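Local coordinates for probable sugar ABC transporter, sugar-binding protein (Streptococcus pneumoniae, PDB 2W7Y), which binds the blood group A-trisaccharide and, as a solute-binding protein, probably delivers such glycans to a sugar ABC transporter, at residues T151-M159 and I341-S350; R209-T217 and I297-S305. All blocks are in the same frame, centred on the assembly; numbering follows the deposited sequence.

How the contacts relate
Both contacts are buried, yet they are built from different chemistry. The centre of contact 1 is about 10 Å from that of the chain, and the centre of contact 2 about 13 Å. Contact 1 joins largely loop residues through backbone bonds, an amide and a water that reaches the galactose, with some apolar packing. Contact 2 is a helix packed on a strand and a turn with a G1 beta bulge, held by apolar and CH-pi touches with one water at its margin. The two meet in one sheet, where strands 157-164 and 302-306 are antiparallel neighbours: Met159 O and Ile304 N, 2.8 Å apart, are probably hydrogen-bonded. Arg209 packs on Phe157 and Met159, and both contacts contribute residues to the glycan pocket.

Contact 1. Residues T151-M159 and I341-S350; sequences TVHEQLFTM and IFEKVGANPS. With GAL (beta-D-galactopyranose), chain C; A2G (2-acetamido-2-deoxy-alpha-D-galactopyranose), chain B.
Asn348 grips the 151-159 segment through both its backbone and its amide. Its carbonyl O takes a nearly straight bond from Leu156 N (2.8 Å, 163° at the hydrogen). With CG anti to the backbone N (chi1 -171°), the side chain swings its ND2 across to Thr158 OG1 at 2.7 Å, the hydroxyl lying close to the amide plane. Two residues along each chain, in opposite directions, Ser350 N binds Glu154 O from above the carbonyl plane. The two backbone bonds flank Gln155 and Pro349, which form a single beta bridge where loop residues of the two segments meet. A water joins the two backbones to the galactose, giving a hydrogen to Leu156 O and taking one from Asn348 N, and it also bonds GAL O6. The same O6 receives a weak bond from Gln155 NE2 at 2.8 Å.

The aliphatic part of Gln155 is wedged at about a right angle against Ile341, CG to CG2 3.8 Å, while its NE2 lies 3.3 Å from Ala347 CB. On another part of the interface Leu156 spreads its two methyls, CD1 on Ser350 CB and CD2 3.5 Å from Pro349 O. The OG of Ser350 is held by Asn135 O.

Toward the sugars, His153 presents its ring edge, with CE1 3.4 Å from GAL O4; its ND1 is tied to Ser307 O. Phe157 likewise turns an edge to the acetamido group of A2G. The bridged loops thus form one wall of the glycan pocket of this extracellular solute-binding protein, contributing His153, Gln155, Phe157 and Ala347.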
loop_
_atom_site.group_PDB
_atom_site.type_symbol
_atom_site.label_atom_id
_atom_site.label_comp_id
_atom_site.label_asym_id
_atom_site.label_seq_id
_atom_site.Cartn_x
_atom_site.Cartn_y
_atom_site.Cartn_z
ATOM N N THR A 151 -0.464 -14.907 3.597
ATOM C CA THR A 151 0.299 -13.740 4.039
ATOM C C THR A 151 -0.476 -12.872 5.038
ATOM O O THR A 151 -1.699 -12.724 4.937
ATOM C CB THR A 151 0.803 -12.889 2.833
ATOM O OG1 THR A 151 1.729 -11.899 3.292
ATOM C CG2 THR A 151 -0.346 -12.209 2.104
ATOM N N VAL A 152 0.247 -12.325 6.014
ATOM C CA VAL A 152 -0.336 -11.419 7.005
ATOM C C VAL A 152 0.519 -10.163 7.156
ATOM O O VAL A 152 1.669 -10.231 7.587
ATOM C CB VAL A 152 -0.542 -12.097 8.390
ATOM C CG1 VAL A 152 -1.018 -11.083 9.429
ATOM C CG2 VAL A 152 -1.527 -13.257 8.298
ATOM N N HIS A 153 -0.060 -9.022 6.797
ATOM C CA HIS A 153 0.608 -7.734 6.915
ATOM C C HIS A 153 0.312 -7.134 8.292
ATOM O O HIS A 153 -0.842 -6.836 8.612
ATOM C CB HIS A 153 0.131 -6.815 5.782
ATOM C CG HIS A 153 1.066 -5.690 5.456
ATOM N ND1 HIS A 153 0.700 -4.637 4.643
ATOM C CD2 HIS A 153 2.343 -5.443 5.834
ATOM C CE1 HIS A 153 1.713 -3.796 4.528
ATOM N NE2 HIS A 153 2.721 -4.259 5.244
ATOM N N GLU A 154 1.353 -6.983 9.115
ATOM C CA GLU A 154 1.222 -6.379 10.451
ATOM C C GLU A 154 0.834 -4.897 10.434
ATOM O O GLU A 154 0.355 -4.366 11.435
ATOM C CB GLU A 154 2.485 -6.590 11.307
ATOM C CG GLU A 154 3.702 -7.110 10.568
ATOM C CD GLU A 154 4.721 -6.053 10.187
ATOM O OE1 GLU A 154 4.402 -4.847 10.120
ATOM O OE2 GLU A 154 5.875 -6.458 9.936
ATOM N N GLN A 155 1.062 -4.243 9.300
ATOM C CA GLN A 155 0.626 -2.873 9.076
ATOM C C GLN A 155 -0.385 -2.885 7.946
ATOM O O GLN A 155 -0.095 -3.387 6.865
ATOM C CB GLN A 155 1.803 -2.009 8.651
ATOM C CG GLN A 155 2.850 -1.783 9.701
ATOM C CD GLN A 155 4.143 -1.270 9.110
ATOM O OE1 GLN A 155 5.174 -1.915 9.232
ATOM N NE2 GLN A 155 4.094 -0.111 8.459
ATOM N N LEU A 156 -1.565 -2.330 8.190
ATOM C CA LEU A 156 -2.619 -2.305 7.186
ATOM C C LEU A 156 -2.347 -1.305 6.064
ATOM O O LEU A 156 -1.823 -0.219 6.299
ATOM C CB LEU A 156 -3.966 -2.013 7.848
ATOM C CG LEU A 156 -4.920 -3.166 8.175
ATOM C CD1 LEU A 156 -4.240 -4.533 8.309
ATOM C CD2 LEU A 156 -5.724 -2.827 9.416
ATOM N N PHE A 157 -2.716 -1.690 4.845
ATOM C CA PHE A 157 -2.577 -0.829 3.678
ATOM C C PHE A 157 -3.735 0.170 3.632
ATOM O O PHE A 157 -4.536 0.191 2.691
ATOM C CB PHE A 157 -2.501 -1.658 2.391
ATOM C CG PHE A 157 -1.538 -1.105 1.379
ATOM C CD1 PHE A 157 -0.213 -1.528 1.362
ATOM C CD2 PHE A 157 -1.945 -0.144 0.459
ATOM C CE1 PHE A 157 0.690 -1.012 0.438
ATOM C CE2 PHE A 157 -1.048 0.372 -0.466
ATOM C CZ PHE A 157 0.271 -0.057 -0.477
ATOM N N THR A 158 -3.802 0.993 4.674
ATOM C CA THR A 158 -4.845 1.991 4.849
ATOM C C THR A 158 -4.381 3.263 4.158
ATOM O O THR A 158 -3.405 3.887 4.579
ATOM C CB THR A 158 -5.112 2.232 6.355
ATOM O OG1 THR A 158 -5.375 0.976 6.989
ATOM C CG2 THR A 158 -6.297 3.180 6.581
HETATM N N MSE A 159 -5.076 3.635 3.087
HETATM C CA MSE A 159 -4.600 4.710 2.219
HETATM C C MSE A 159 -5.654 5.713 1.732
HETATM O O MSE A 159 -6.572 5.364 0.983
HETATM C CB MSE A 159 -3.838 4.112 1.032
HETATM C CG MSE A 159 -3.583 5.080 -0.101
HETATM SE SE MSE A 159 -2.189 4.450 -1.287
HETATM C CE MSE A 159 -2.855 2.672 -1.658
ATOM N N ILE A 341 3.759 -0.530 16.766
ATOM C CA ILE A 341 3.408 -0.307 15.358
ATOM C C ILE A 341 2.619 0.992 15.168
ATOM O O ILE A 341 2.843 1.702 14.201
ATOM C CB ILE A 341 2.640 -1.519 14.722
ATOM C CG1 ILE A 341 3.515 -2.790 14.673
ATOM C CG2 ILE A 341 2.095 -1.167 13.336
ATOM C CD1 ILE A 341 4.740 -2.731 13.749
ATOM N N PHE A 342 1.717 1.308 16.094
ATOM C CA PHE A 342 0.967 2.566 16.024
ATOM C C PHE A 342 1.734 3.787 16.547
ATOM O O PHE A 342 1.753 4.828 15.896
ATOM C CB PHE A 342 -0.399 2.444 16.721
ATOM C CG PHE A 342 -1.238 3.689 16.625
ATOM C CD1 PHE A 342 -1.782 4.087 15.409
ATOM C CD2 PHE A 342 -1.470 4.476 17.749
ATOM C CE1 PHE A 342 -2.543 5.244 15.315
ATOM C CE2 PHE A 342 -2.235 5.632 17.663
ATOM C CZ PHE A 342 -2.770 6.019 16.446
ATOM N N GLU A 343 2.369 3.654 17.713
ATOM C CA GLU A 343 2.965 4.799 18.421
ATOM C C GLU A 343 4.367 5.211 17.952
ATOM O O GLU A 343 4.651 6.403 17.838
ATOM C CB GLU A 343 2.982 4.553 19.934
ATOM C CG GLU A 343 1.607 4.485 20.587
ATOM C CD GLU A 343 1.677 4.468 22.104
ATOM O OE1 GLU A 343 0.777 5.052 22.745
ATOM O OE2 GLU A 343 2.629 3.877 22.663
ATOM N N LYS A 344 5.241 4.233 17.716
ATOM C CA LYS A 344 6.618 4.500 17.287
ATOM C C LYS A 344 6.739 4.472 15.768
ATOM O O LYS A 344 7.245 5.415 15.154
ATOM C CB LYS A 344 7.591 3.501 17.920
ATOM C CG LYS A 344 8.269 3.993 19.186
ATOM C CD LYS A 344 7.348 3.933 20.393
ATOM C CE LYS A 344 7.923 4.717 21.562
ATOM N NZ LYS A 344 8.040 6.173 21.257
ATOM N N VAL A 345 6.294 3.369 15.176
ATOM C CA VAL A 345 6.079 3.287 13.744
ATOM C C VAL A 345 4.782 4.050 13.534
ATOM O O VAL A 345 3.804 3.811 14.237
ATOM C CB VAL A 345 5.899 1.815 13.291
ATOM C CG1 VAL A 345 5.712 1.725 11.781
ATOM C CG2 VAL A 345 7.069 0.949 13.769
ATOM N N GLY A 346 4.756 4.993 12.609
ATOM C CA GLY A 346 3.527 5.767 12.440
ATOM C C GLY A 346 2.590 5.096 11.461
ATOM O O GLY A 346 2.244 5.682 10.446
ATOM N N ALA A 347 2.184 3.863 11.765
ATOM C CA ALA A 347 1.352 3.073 10.856
ATOM C C ALA A 347 0.072 2.548 11.507
ATOM O O ALA A 347 -0.078 2.596 12.729
ATOM C CB ALA A 347 2.162 1.933 10.270
ATOM N N ASN A 348 -0.851 2.069 10.673
ATOM C CA ASN A 348 -2.107 1.478 11.128
ATOM C C ASN A 348 -1.921 -0.008 11.466
ATOM O O ASN A 348 -1.637 -0.819 10.581
ATOM C CB ASN A 348 -3.209 1.668 10.076
ATOM C CG ASN A 348 -4.595 1.260 10.582
ATOM O OD1 ASN A 348 -4.888 1.329 11.776
ATOM N ND2 ASN A 348 -5.458 0.854 9.662
ATOM N N PRO A 349 -2.082 -0.365 12.755
ATOM C CA PRO A 349 -1.892 -1.741 13.209
ATOM C C PRO A 349 -2.970 -2.686 12.675
ATOM O O PRO A 349 -4.121 -2.277 12.497
ATOM C CB PRO A 349 -1.999 -1.620 14.732
ATOM C CG PRO A 349 -2.837 -0.420 14.959
ATOM C CD PRO A 349 -2.473 0.529 13.861
ATOM N N SER A 350 -2.590 -3.934 12.415
ATOM C CA SER A 350 -3.543 -4.957 11.985
ATOM C C SER A 350 -4.378 -5.441 13.165
ATOM O O SER A 350 -5.518 -5.879 12.996
ATOM C CB SER A 350 -2.824 -6.137 11.322
ATOM O OG SER A 350 -2.038 -6.865 12.250
HETATM C C1 GAL C . 5.754 0.257 4.758
HETATM C C2 GAL C . 5.852 0.130 3.237
HETATM C C3 GAL C . 4.605 0.710 2.563
HETATM C C4 GAL C . 3.313 0.195 3.209
HETATM C C5 GAL C . 3.385 0.429 4.724
HETATM C C6 GAL C . 2.145 -0.035 5.491
HETATM O O1 GAL C . 6.769 -0.524 5.347
HETATM O O2 GAL C . 7.007 0.823 2.814
HETATM O O3 GAL C . 4.630 0.425 1.183
HETATM O O4 GAL C . 3.156 -1.170 2.899
HETATM O O5 GAL C . 4.523 -0.229 5.249
HETATM O O6 GAL C . 2.078 0.661 6.722
HETATM O O5 A2G B . 4.344 2.642 0.347
HETATM C C1 A2G B . 4.103 1.213 0.246
HETATM C C2 A2G B . 4.291 0.811 -1.208
HETATM N N2 A2G B . 4.103 -0.629 -1.389
HETATM C C3 A2G B . 5.718 1.155 -1.654
HETATM O O3 A2G B . 5.943 0.697 -2.989
HETATM C C4 A2G B . 5.973 2.658 -1.523
HETATM O O4 A2G B . 5.120 3.384 -2.417
HETATM C C5 A2G B . 5.691 3.079 -0.074
HETATM C C6 A2G B . 5.840 4.586 0.120
HETATM O O6 A2G B . 5.445 4.912 1.454
HETATM C C7 A2G B . 3.257 -1.121 -2.288
HETATM O O7 A2G B . 2.539 -0.441 -3.021
HETATM C C8 A2G B . 3.223 -2.645 -2.343
HETATM O O HOH W 1 -0.327 1.530 7.828
#

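Contact 2. Residues R209-T217 and I297-S305; sequences RLFNTVLGT and IYPAGVAIS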
loop_
_atom_site.group_PDB
_atom_site.type_symbol
_atom_site.label_atom_id
_atom_site.label_comp_id
_atom_site.label_asym_id
_atom_site.label_seq_id
_atom_site.Cartn_x
_atom_site.Cartn_y
_atom_site.Cartn_z
ATOM N N ARG A 209 -3.246 4.655 -7.788
ATOM C CA ARG A 209 -4.140 4.967 -6.673
ATOM C C ARG A 209 -5.327 5.800 -7.153
ATOM O O ARG A 209 -6.417 5.727 -6.577
ATOM C CB ARG A 209 -3.404 5.708 -5.545
ATOM C CG ARG A 209 -1.977 5.253 -5.256
ATOM C CD ARG A 209 -1.895 3.790 -4.830
ATOM N NE ARG A 209 -0.567 3.457 -4.318
ATOM C CZ ARG A 209 -0.143 2.223 -4.065
ATOM N NH1 ARG A 209 -0.940 1.181 -4.275
ATOM N NH2 ARG A 209 1.082 2.035 -3.598
ATOM N N LEU A 210 -5.104 6.593 -8.199
ATOM C CA LEU A 210 -6.186 7.322 -8.865
ATOM C C LEU A 210 -7.088 6.387 -9.670
ATOM O O LEU A 210 -8.309 6.526 -9.632
ATOM C CB LEU A 210 -5.636 8.439 -9.757
ATOM C CG LEU A 210 -5.056 9.698 -9.095
ATOM C CD1 LEU A 210 -4.475 10.629 -10.148
ATOM C CD2 LEU A 210 -6.101 10.425 -8.257
ATOM N N PHE A 211 -6.483 5.439 -10.389
ATOM C CA PHE A 211 -7.224 4.408 -11.128
ATOM C C PHE A 211 -8.023 3.504 -10.181
ATOM O O PHE A 211 -9.204 3.243 -10.416
ATOM C CB PHE A 211 -6.277 3.566 -11.997
ATOM C CG PHE A 211 -6.950 2.398 -12.693
ATOM C CD1 PHE A 211 -7.699 2.592 -13.855
ATOM C CD2 PHE A 211 -6.826 1.103 -12.189
ATOM C CE1 PHE A 211 -8.323 1.510 -14.498
ATOM C CE2 PHE A 211 -7.440 0.020 -12.824
ATOM C CZ PHE A 211 -8.189 0.222 -13.980
ATOM N N ASN A 212 -7.360 3.035 -9.127
ATOM C CA ASN A 212 -7.950 2.165 -8.114
ATOM C C ASN A 212 -9.212 2.760 -7.502
ATOM O O ASN A 212 -10.214 2.061 -7.313
ATOM C CB ASN A 212 -6.925 1.919 -7.002
ATOM C CG ASN A 212 -7.083 0.565 -6.320
ATOM O OD1 ASN A 212 -6.093 -0.030 -5.906
ATOM N ND2 ASN A 212 -8.314 0.085 -6.180
ATOM N N THR A 213 -9.155 4.057 -7.204
ATOM C CA THR A 213 -10.244 4.737 -6.512
ATOM C C THR A 213 -11.355 5.235 -7.437
ATOM O O THR A 213 -12.517 5.264 -7.030
ATOM C CB THR A 213 -9.736 5.878 -5.591
ATOM O OG1 THR A 213 -8.873 6.763 -6.320
ATOM C CG2 THR A 213 -8.975 5.305 -4.414
ATOM N N VAL A 214 -11.009 5.611 -8.668
ATOM C CA VAL A 214 -12.014 6.105 -9.623
ATOM C C VAL A 214 -12.870 4.959 -10.155
ATOM O O VAL A 214 -14.032 5.153 -10.513
ATOM C CB VAL A 214 -11.403 6.976 -10.775
ATOM C CG1 VAL A 214 -10.742 6.117 -11.850
ATOM C CG2 VAL A 214 -12.472 7.878 -11.391
ATOM N N LEU A 215 -12.289 3.762 -10.185
ATOM C CA LEU A 215 -13.020 2.551 -10.517
ATOM C C LEU A 215 -14.072 2.269 -9.439
ATOM O O LEU A 215 -15.194 1.871 -9.750
ATOM C CB LEU A 215 -12.046 1.375 -10.670
ATOM C CG LEU A 215 -12.492 0.097 -11.389
ATOM C CD1 LEU A 215 -12.812 0.346 -12.860
ATOM C CD2 LEU A 215 -11.414 -0.962 -11.258
ATOM N N GLY A 216 -13.717 2.515 -8.179
ATOM C CA GLY A 216 -14.633 2.323 -7.050
ATOM C C GLY A 216 -15.741 3.361 -6.919
ATOM O O GLY A 216 -16.414 3.429 -5.892
ATOM N N THR A 217 -15.931 4.155 -7.969
ATOM C CA THR A 217 -16.916 5.232 -7.985
ATOM C C THR A 217 -18.294 4.735 -8.461
ATOM O O THR A 217 -19.304 5.430 -8.309
ATOM C CB THR A 217 -16.400 6.433 -8.836
ATOM O OG1 THR A 217 -16.774 7.670 -8.220
ATOM C CG2 THR A 217 -16.906 6.381 -10.273
ATOM N N ILE A 297 -9.105 12.175 1.283
ATOM C CA ILE A 297 -9.337 10.968 0.485
ATOM C C ILE A 297 -9.699 11.339 -0.953
ATOM O O ILE A 297 -9.680 12.516 -1.319
ATOM C CB ILE A 297 -10.383 9.996 1.128
ATOM C CG1 ILE A 297 -11.722 10.704 1.388
ATOM C CG2 ILE A 297 -9.822 9.367 2.409
ATOM C CD1 ILE A 297 -12.864 9.774 1.729
ATOM N N TYR A 298 -10.034 10.331 -1.751
ATOM C CA TYR A 298 -10.221 10.479 -3.191
ATOM C C TYR A 298 -11.645 10.914 -3.554
ATOM O O TYR A 298 -12.559 10.742 -2.743
ATOM C CB TYR A 298 -9.829 9.170 -3.889
ATOM C CG TYR A 298 -8.386 8.784 -3.644
ATOM C CD1 TYR A 298 -7.388 9.123 -4.557
ATOM C CD2 TYR A 298 -8.013 8.104 -2.483
ATOM C CE1 TYR A 298 -6.059 8.778 -4.327
ATOM C CE2 TYR A 298 -6.695 7.758 -2.243
ATOM C CZ TYR A 298 -5.721 8.098 -3.165
ATOM O OH TYR A 298 -4.409 7.760 -2.921
ATOM N N PRO A 299 -11.833 11.505 -4.763
ATOM C CA PRO A 299 -13.136 12.010 -5.226
ATOM C C PRO A 299 -14.295 11.036 -5.027
ATOM O O PRO A 299 -14.114 9.816 -5.129
ATOM C CB PRO A 299 -12.907 12.250 -6.716
ATOM C CG PRO A 299 -11.472 12.559 -6.822
ATOM C CD PRO A 299 -10.777 11.752 -5.766
ATOM N N ALA A 300 -15.472 11.599 -4.750
ATOM C CA ALA A 300 -16.690 10.845 -4.425
ATOM C C ALA A 300 -16.589 10.050 -3.114
ATOM O O ALA A 300 -17.296 9.060 -2.922
ATOM C CB ALA A 300 -17.118 9.946 -5.603
ATOM N N GLY A 301 -15.718 10.508 -2.212
ATOM C CA GLY A 301 -15.562 9.912 -0.886
ATOM C C GLY A 301 -15.031 8.489 -0.870
ATOM O O GLY A 301 -15.442 7.681 -0.039
ATOM N N VAL A 302 -14.106 8.189 -1.781
ATOM C CA VAL A 302 -13.511 6.856 -1.877
ATOM C C VAL A 302 -12.120 6.833 -1.238
ATOM O O VAL A 302 -11.355 7.789 -1.358
ATOM C CB VAL A 302 -13.453 6.350 -3.348
ATOM C CG1 VAL A 302 -12.882 4.937 -3.431
ATOM C CG2 VAL A 302 -14.839 6.385 -3.983
ATOM N N ALA A 303 -11.817 5.741 -0.539
ATOM C CA ALA A 303 -10.490 5.518 0.031
ATOM C C ALA A 303 -10.036 4.087 -0.227
ATOM O O ALA A 303 -10.841 3.224 -0.575
ATOM C CB ALA A 303 -10.486 5.826 1.527
ATOM N N ILE A 304 -8.738 3.847 -0.077
ATOM C CA ILE A 304 -8.184 2.506 -0.210
ATOM C C ILE A 304 -8.070 1.871 1.179
ATOM O O ILE A 304 -7.509 2.471 2.102
ATOM C CB ILE A 304 -6.812 2.515 -0.952
ATOM C CG1 ILE A 304 -7.011 2.887 -2.427
ATOM C CG2 ILE A 304 -6.119 1.156 -0.842
ATOM C CD1 ILE A 304 -5.800 3.497 -3.113
ATOM N N SER A 305 -8.633 0.673 1.321
ATOM C CA SER A 305 -8.498 -0.103 2.549
ATOM C C SER A 305 -8.292 -1.570 2.228
ATOM O O SER A 305 -9.246 -2.311 1.962
ATOM C CB SER A 305 -9.706 0.068 3.468
ATOM O OG SER A 305 -9.429 -0.470 4.752
HETATM O O HOH W 2 -14.747 7.734 -6.667
#
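Thr213 lays its CG2 methyl over one face of Tyr298, a CH-pi contact 3.8 Å from the ring centroid and 24° off the normal. Tyr298 stands at a G1 beta bulge, where Gly301 and Val302 both face it and the turn through Ala300 leads into strand 302-306; the axes of helix 209-215 and strand 302-305 run at 114° to each other. Leu210 CD2 meets the tyrosine at the ring edge, and Arg209 CB rests near the hydroxyl, 3.5 Å from OH. Further along the strand, Ile304 brings CG1 to within 3.7 Å of Thr213 CG2, while Val302 fits its two methyls against the carbonyl oxygens of Thr213 and Gly216.

The threonine is held in place by its own helix: at chi1 52°, OG1 sits between the backbone N and carbonyl carbon and donates to Arg209 O, in the carbonyl plane, at 2.7 Å. That oxygen also accepts from Thr213 N, so two donors share it. Further out, Asn212 is tied to Pro386 O and Val388 N, and Arg209 carries its guanidinium away from the strand to bond O7 of the bound A2G, linking this packing to the glycan pocket. At the margin a water bridges the segments: it donates to Pro299 O at 2.7 Å and weakly to Thr213 O, and lies 2.6 Å from Thr217 OG1.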